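Local coordinates for actin-related protein 8 (Homo sapiens, PDB 4FO0) that takes part in chromatin remodelling as a proposed core subunit of the INO80 complex, binding ATP with only low basal ATPase activity, at residues T95-V100 against L322-S327; K499-I504 against K527-F532. All coordinates share one frame; numbering follows the deposited sequence.

Contact 1 (T95-V100 against L322-S327)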
loop_
_atom_site.group_PDB
_atom_site.type_symbol
_atom_site.label_atom_id
_atom_site.label_comp_id
_atom_site.label_asym_id
_atom_site.label_seq_id
_atom_site.Cartn_x
_atom_site.Cartn_y
_atom_site.Cartn_z
ATOM N N THR A 95 15.895 6.463 -30.721
ATOM C CA THR A 95 16.078 7.912 -30.646
ATOM C C THR A 95 15.900 8.427 -29.229
ATOM O O THR A 95 15.425 7.702 -28.352
ATOM C CB THR A 95 15.085 8.646 -31.553
ATOM O OG1 THR A 95 13.768 8.580 -30.981
ATOM C CG2 THR A 95 15.071 8.006 -32.928
ATOM N N ARG A 96 16.286 9.681 -29.006
ATOM C CA ARG A 96 15.974 10.347 -27.740
ATOM C C ARG A 96 14.491 10.681 -27.606
ATOM O O ARG A 96 13.797 10.982 -28.590
ATOM C CB ARG A 96 16.750 11.647 -27.590
ATOM C CG ARG A 96 18.231 11.477 -27.488
ATOM C CD ARG A 96 18.664 11.013 -26.132
ATOM N NE ARG A 96 20.113 10.874 -26.104
ATOM C CZ ARG A 96 20.790 10.344 -25.101
ATOM N NH1 ARG A 96 20.152 9.899 -24.030
ATOM N NH2 ARG A 96 22.103 10.258 -25.175
ATOM N N ARG A 97 14.022 10.647 -26.365
ATOM C CA ARG A 97 12.669 11.067 -26.036
ATOM C C ARG A 97 12.636 12.599 -25.945
ATOM O O ARG A 97 13.306 13.204 -25.112
ATOM C CB ARG A 97 12.258 10.428 -24.715
ATOM C CG ARG A 97 10.827 10.659 -24.309
ATOM C CD ARG A 97 10.750 10.665 -22.805
ATOM N NE ARG A 97 9.514 11.244 -22.306
ATOM C CZ ARG A 97 8.386 10.558 -22.187
ATOM N NH1 ARG A 97 8.344 9.277 -22.540
ATOM N NH2 ARG A 97 7.304 11.146 -21.717
ATOM N N ILE A 98 11.873 13.226 -26.828
ATOM C CA ILE A 98 11.808 14.677 -26.878
ATOM C C ILE A 98 10.930 15.216 -25.745
ATOM O O ILE A 98 9.733 14.951 -25.681
ATOM C CB ILE A 98 11.259 15.150 -28.245
ATOM C CG1 ILE A 98 12.173 14.695 -29.373
ATOM C CG2 ILE A 98 11.121 16.660 -28.302
ATOM C CD1 ILE A 98 11.552 14.902 -30.735
ATOM N N PRO A 99 11.526 15.986 -24.842
ATOM C CA PRO A 99 10.733 16.527 -23.733
ATOM C C PRO A 99 9.705 17.545 -24.220
ATOM O O PRO A 99 9.939 18.219 -25.227
ATOM C CB PRO A 99 11.791 17.213 -22.855
ATOM C CG PRO A 99 12.875 17.576 -23.805
ATOM C CD PRO A 99 12.915 16.464 -24.829
ATOM N N VAL A 100 8.585 17.656 -23.510
ATOM C CA VAL A 100 7.558 18.648 -23.826
ATOM C C VAL A 100 7.394 19.593 -22.649
ATOM O O VAL A 100 7.582 19.190 -21.506
ATOM C CB VAL A 100 6.211 17.991 -24.113
ATOM C CG1 VAL A 100 6.254 17.269 -25.459
ATOM C CG2 VAL A 100 5.852 17.040 -22.986
ATOM N N LEU A 322 5.022 3.967 -16.820
ATOM C CA LEU A 322 6.487 3.869 -16.878
ATOM C C LEU A 322 6.954 3.384 -18.253
ATOM O O LEU A 322 7.816 2.509 -18.367
ATOM C CB LEU A 322 7.017 2.947 -15.787
ATOM C CG LEU A 322 6.925 3.478 -14.361
ATOM C CD1 LEU A 322 7.115 2.347 -13.356
ATOM C CD2 LEU A 322 7.957 4.560 -14.144
ATOM N N ASP A 323 6.375 3.964 -19.297
ATOM C CA ASP A 323 6.665 3.557 -20.663
ATOM C C ASP A 323 7.390 4.679 -21.441
ATOM O O ASP A 323 6.788 5.709 -21.749
ATOM C CB ASP A 323 5.338 3.179 -21.329
ATOM C CG ASP A 323 5.499 2.701 -22.759
ATOM O OD1 ASP A 323 6.627 2.776 -23.301
ATOM O OD2 ASP A 323 4.478 2.263 -23.346
ATOM N N GLN A 324 8.675 4.490 -21.752
ATOM C CA GLN A 324 9.435 5.509 -22.496
ATOM C C GLN A 324 8.752 5.923 -23.786
ATOM O O GLN A 324 8.861 7.071 -24.225
ATOM C CB GLN A 324 10.834 5.017 -22.863
ATOM C CG GLN A 324 11.846 5.137 -21.769
ATOM C CD GLN A 324 12.144 6.576 -21.385
ATOM O OE1 GLN A 324 11.905 6.982 -20.244
ATOM N NE2 GLN A 324 12.702 7.344 -22.322
ATOM N N ASP A 325 8.051 4.980 -24.395
ATOM C CA ASP A 325 7.550 5.165 -25.748
ATOM C C ASP A 325 6.282 6.000 -25.843
ATOM O O ASP A 325 5.907 6.442 -26.932
ATOM C CB ASP A 325 7.398 3.810 -26.440
ATOM C CG ASP A 325 8.716 3.054 -26.521
ATOM O OD1 ASP A 325 9.773 3.702 -26.695
ATOM O OD2 ASP A 325 8.700 1.814 -26.390
ATOM N N ILE A 326 5.635 6.227 -24.703
ATOM C CA ILE A 326 4.513 7.154 -24.625
ATOM C C ILE A 326 5.082 8.537 -24.353
ATOM O O ILE A 326 5.593 8.806 -23.263
ATOM C CB ILE A 326 3.549 6.789 -23.471
ATOM C CG1 ILE A 326 2.951 5.403 -23.668
ATOM C CG2 ILE A 326 2.423 7.796 -23.355
ATOM C CD1 ILE A 326 1.988 5.024 -22.554
ATOM N N SER A 327 5.002 9.423 -25.334
ATOM C CA SER A 327 5.655 10.717 -25.195
ATOM C C SER A 327 4.862 11.800 -25.887
ATOM O O SER A 327 3.875 11.519 -26.565
ATOM C CB SER A 327 7.061 10.659 -25.795
ATOM O OG SER A 327 7.004 10.436 -27.198
HETATM O O HOH W 1 9.611 11.733 -28.549
#

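Contact 2 (K499-I504 against K527-F532)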
loop_
_atom_site.group_PDB
_atom_site.type_symbol
_atom_site.label_atom_id
_atom_site.label_comp_id
_atom_site.label_asym_id
_atom_site.label_seq_id
_atom_site.Cartn_x
_atom_site.Cartn_y
_atom_site.Cartn_z
ATOM N N LYS A 499 19.972 -16.728 -7.055
ATOM C CA LYS A 499 18.535 -16.974 -7.027
ATOM C C LYS A 499 17.727 -15.685 -6.932
ATOM O O LYS A 499 16.717 -15.535 -7.614
ATOM C CB LYS A 499 18.178 -17.930 -5.890
ATOM C CG LYS A 499 18.766 -19.329 -6.078
ATOM C CD LYS A 499 18.079 -20.381 -5.217
ATOM C CE LYS A 499 18.434 -20.238 -3.741
ATOM N NZ LYS A 499 17.588 -21.131 -2.887
ATOM N N MET A 500 18.192 -14.753 -6.103
ATOM C CA MET A 500 17.512 -13.475 -5.897
ATOM C C MET A 500 17.535 -12.553 -7.114
ATOM O O MET A 500 16.490 -12.022 -7.497
ATOM C CB MET A 500 18.091 -12.740 -4.685
ATOM C CG MET A 500 18.002 -13.526 -3.376
ATOM S SD MET A 500 16.376 -14.258 -3.111
ATOM C CE MET A 500 16.639 -15.263 -1.659
ATOM N N TYR A 501 18.708 -12.346 -7.714
ATOM C CA TYR A 501 18.792 -11.510 -8.916
ATOM C C TYR A 501 17.912 -12.100 -9.995
ATOM O O TYR A 501 17.265 -11.370 -10.737
ATOM C CB TYR A 501 20.216 -11.396 -9.470
ATOM C CG TYR A 501 21.185 -10.616 -8.621
ATOM C CD1 TYR A 501 21.101 -9.236 -8.513
ATOM C CD2 TYR A 501 22.206 -11.262 -7.938
ATOM C CE1 TYR A 501 22.003 -8.516 -7.725
ATOM C CE2 TYR A 501 23.108 -10.560 -7.152
ATOM C CZ TYR A 501 23.004 -9.187 -7.050
ATOM O OH TYR A 501 23.906 -8.502 -6.263
ATOM N N SER A 502 17.806 -13.398 -10.000
ATOM C CA SER A 502 17.153 -14.075 -11.068
ATOM C C SER A 502 15.650 -13.994 -10.927
ATOM O O SER A 502 14.922 -14.236 -11.848
ATOM C CB SER A 502 17.655 -15.506 -11.096
ATOM O OG SER A 502 16.607 -16.426 -11.013
ATOM N N SER A 503 15.193 -13.646 -9.748
ATOM C CA SER A 503 13.765 -13.580 -9.459
ATOM C C SER A 503 13.390 -12.442 -8.517
ATOM O O SER A 503 13.604 -12.524 -7.304
ATOM C CB SER A 503 13.297 -14.909 -8.863
ATOM O OG SER A 503 11.921 -14.866 -8.536
ATOM N N ILE A 504 12.817 -11.388 -9.080
ATOM C CA ILE A 504 12.301 -10.280 -8.273
ATOM C C ILE A 504 10.782 -10.150 -8.411
ATOM O O ILE A 504 10.250 -9.819 -9.477
ATOM C CB ILE A 504 12.978 -8.963 -8.639
ATOM C CG1 ILE A 504 14.490 -9.098 -8.441
ATOM C CG2 ILE A 504 12.434 -7.844 -7.789
ATOM C CD1 ILE A 504 15.318 -8.353 -9.478
ATOM N N LYS A 527 22.044 -1.727 -13.472
ATOM C CA LYS A 527 22.525 -1.311 -12.153
ATOM C C LYS A 527 23.184 -2.441 -11.364
ATOM O O LYS A 527 24.019 -2.186 -10.502
ATOM C CB LYS A 527 21.376 -0.735 -11.317
ATOM C CG LYS A 527 21.276 0.777 -11.291
ATOM C CD LYS A 527 20.877 1.325 -12.636
ATOM C CE LYS A 527 20.735 2.837 -12.590
ATOM N NZ LYS A 527 20.172 3.345 -13.877
ATOM N N MET A 528 22.801 -3.684 -11.635
ATOM C CA MET A 528 23.311 -4.802 -10.845
ATOM C C MET A 528 24.790 -5.008 -11.101
ATOM O O MET A 528 25.315 -4.502 -12.091
ATOM C CB MET A 528 22.551 -6.092 -11.144
ATOM C CG MET A 528 22.733 -6.597 -12.558
ATOM S SD MET A 528 21.845 -8.145 -12.817
ATOM C CE MET A 528 22.668 -9.137 -11.574
ATOM N N PRO A 529 25.462 -5.759 -10.205
ATOM C CA PRO A 529 26.885 -6.108 -10.305
ATOM C C PRO A 529 27.132 -6.942 -11.554
ATOM O O PRO A 529 26.499 -7.993 -11.712
ATOM C CB PRO A 529 27.131 -6.963 -9.058
ATOM C CG PRO A 529 25.998 -6.671 -8.147
ATOM C CD PRO A 529 24.829 -6.388 -9.035
ATOM N N PRO A 530 28.053 -6.489 -12.424
ATOM C CA PRO A 530 28.202 -7.024 -13.781
ATOM C C PRO A 530 28.707 -8.455 -13.743
ATOM O O PRO A 530 28.410 -9.239 -14.649
ATOM C CB PRO A 530 29.250 -6.101 -14.415
ATOM C CG PRO A 530 29.475 -4.981 -13.419
ATOM C CD PRO A 530 29.134 -5.552 -12.091
ATOM N N SER A 531 29.455 -8.783 -12.691
ATOM C CA SER A 531 29.910 -10.148 -12.468
ATOM C C SER A 531 28.733 -11.131 -12.411
ATOM O O SER A 531 28.774 -12.191 -13.037
ATOM C CB SER A 531 30.735 -10.227 -11.183
ATOM O OG SER A 531 30.007 -10.885 -10.161
ATOM N N PHE A 532 27.687 -10.767 -11.669
ATOM C CA PHE A 532 26.490 -11.605 -11.535
ATOM C C PHE A 532 25.627 -11.569 -12.782
ATOM O O PHE A 532 24.996 -12.570 -13.145
ATOM C CB PHE A 532 25.650 -11.178 -10.331
ATOM C CG PHE A 532 26.131 -11.737 -9.025
ATOM C CD1 PHE A 532 25.823 -13.045 -8.663
ATOM C CD2 PHE A 532 26.893 -10.958 -8.153
ATOM C CE1 PHE A 532 26.264 -13.580 -7.446
ATOM C CE2 PHE A 532 27.341 -11.479 -6.932
ATOM C CZ PHE A 532 27.024 -12.796 -6.577
#

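Contact 1 (T95-V100 against L322-S327)
The guanidinium of Arg-97 has Ser-327 CB over one face, 3.7 Å above its plane and displaced toward the rim, while at its edge lie the backbone carbonyls of Gln-324 and Ile-326. The amide plane of Gln-324 is turned 54° from it, and NE2 of that amide sits beside the arginine stem, 3.9 Å from Arg-97 CD. With CG anti to the backbone N (chi1 -174°) and the chain extended to NE, Arg-97 reaches across from the loop before helix 102-109 to the one after helix 306-319. Its NH1 gives a hydrogen bond to Ile-326 O at 2.9 Å, bent to 137° at the hydrogen and arriving from above the carbonyl plane. A weak bond joins the same NH1 to Gln-324 O at 2.8 Å, and a second weak one runs from NH2 to Ile-326 O at 3.3 Å. The acceptors belong to the type I beta turn Asp-323 to Ile-326, where an Asx turn adds a further bond, Asp-325 N to Asp-323 OD1 at 2.8 Å. Farther along the loop a water accepts from Ile-98 N at 3.2 Å and also hydrogen-bonds Ser-327 OG at 3.2 Å. Outside the two segments, Asp-352 forms a salt bridge with Arg-97 NH2 and accepts from Val-100 N. Leu-355 of helix 353-359 and Ile-86 of helix 71-88 pack against the arginine side chain. The chemistry is thus that of a buried cation shared between two kinds of acceptor: Asp-352 probably balances the charge, while the neutral turn carbonyls accept further N-H groups. Together they would limit rotation of the guanidinium and tie two loops of the actin fold that are distant in sequence.

Contact 2 (K499-I504 against K527-F532)
Tyr-501, near the end of helix 494-502, and Phe-532, in helix 530-535, bring the two backbones nearest each other, with their CA atoms 8.1 Å apart. The contact packs helix 494-502, which leads into strand 503-507 of the actin fold, against the helical connection (516-527, 530-535) of the beta-alpha-beta crossover from that strand to the parallel strand 540-542. Pro-529 occupies the N-cap position of helix 530-535, and Met-528 is the residue that leaves helical geometry after helix 516-527. Between the segments the packing is apolar and centres on the buried Tyr-501 ring, which Met-528, Pro-529 and Phe-532 all touch. Met-528 lays its methyl over one face: CE stands 3.9 Å from the centroid of the Tyr-501 ring and 29° off the ring normal, a CH-pi contact displaced toward the CG-CD1 bond, at the end of the ring nearest CB. The bend at the end of the methionine chain (chi3 -60°) sends CE to the tyrosine, while SD makes a more oblique Met-aromatic contact, 5.3 Å from the same centroid. Phe-532 meets the CD2 and CE2 side. Its ring is inclined at 35° to that of Tyr-501, with centroids 5.1 Å apart, and it receives Tyr-501 CE2 over one face, displaced toward the rim. Ile-488 of helix 480-489 and Ile-536, in the loop after helix 530-535, also pack on Tyr-501. Leu-485 and Val-539 contact Met-528, and Phe-532 reaches back to Asp-494 and Lys-497 of helix 494-502. Toward the phenol end the pyrrolidine of Pro-529 crosses the tyrosine obliquely, placing its CD 3.8 Å from Tyr-501 CE1 and its CG 3.4 Å from Tyr-501 OH.

Contact 1 and contact 2 lie in series along the chain, their centres 27 Å apart and their nearest atoms about 11 Å apart, so they do not touch. Helix 516-527 spans between them: Leu-322 of contact 1 packs on its Ala-516 and Phe-519, and its far end runs into Met-528 of contact 2. Neither contact lies at the ATP-binding residues; the side chain of Ile-326 is about 13 Å from the bound ATP, and in contact 2, helix 494-502 runs straight into strand 503-507 of the six-stranded sheet.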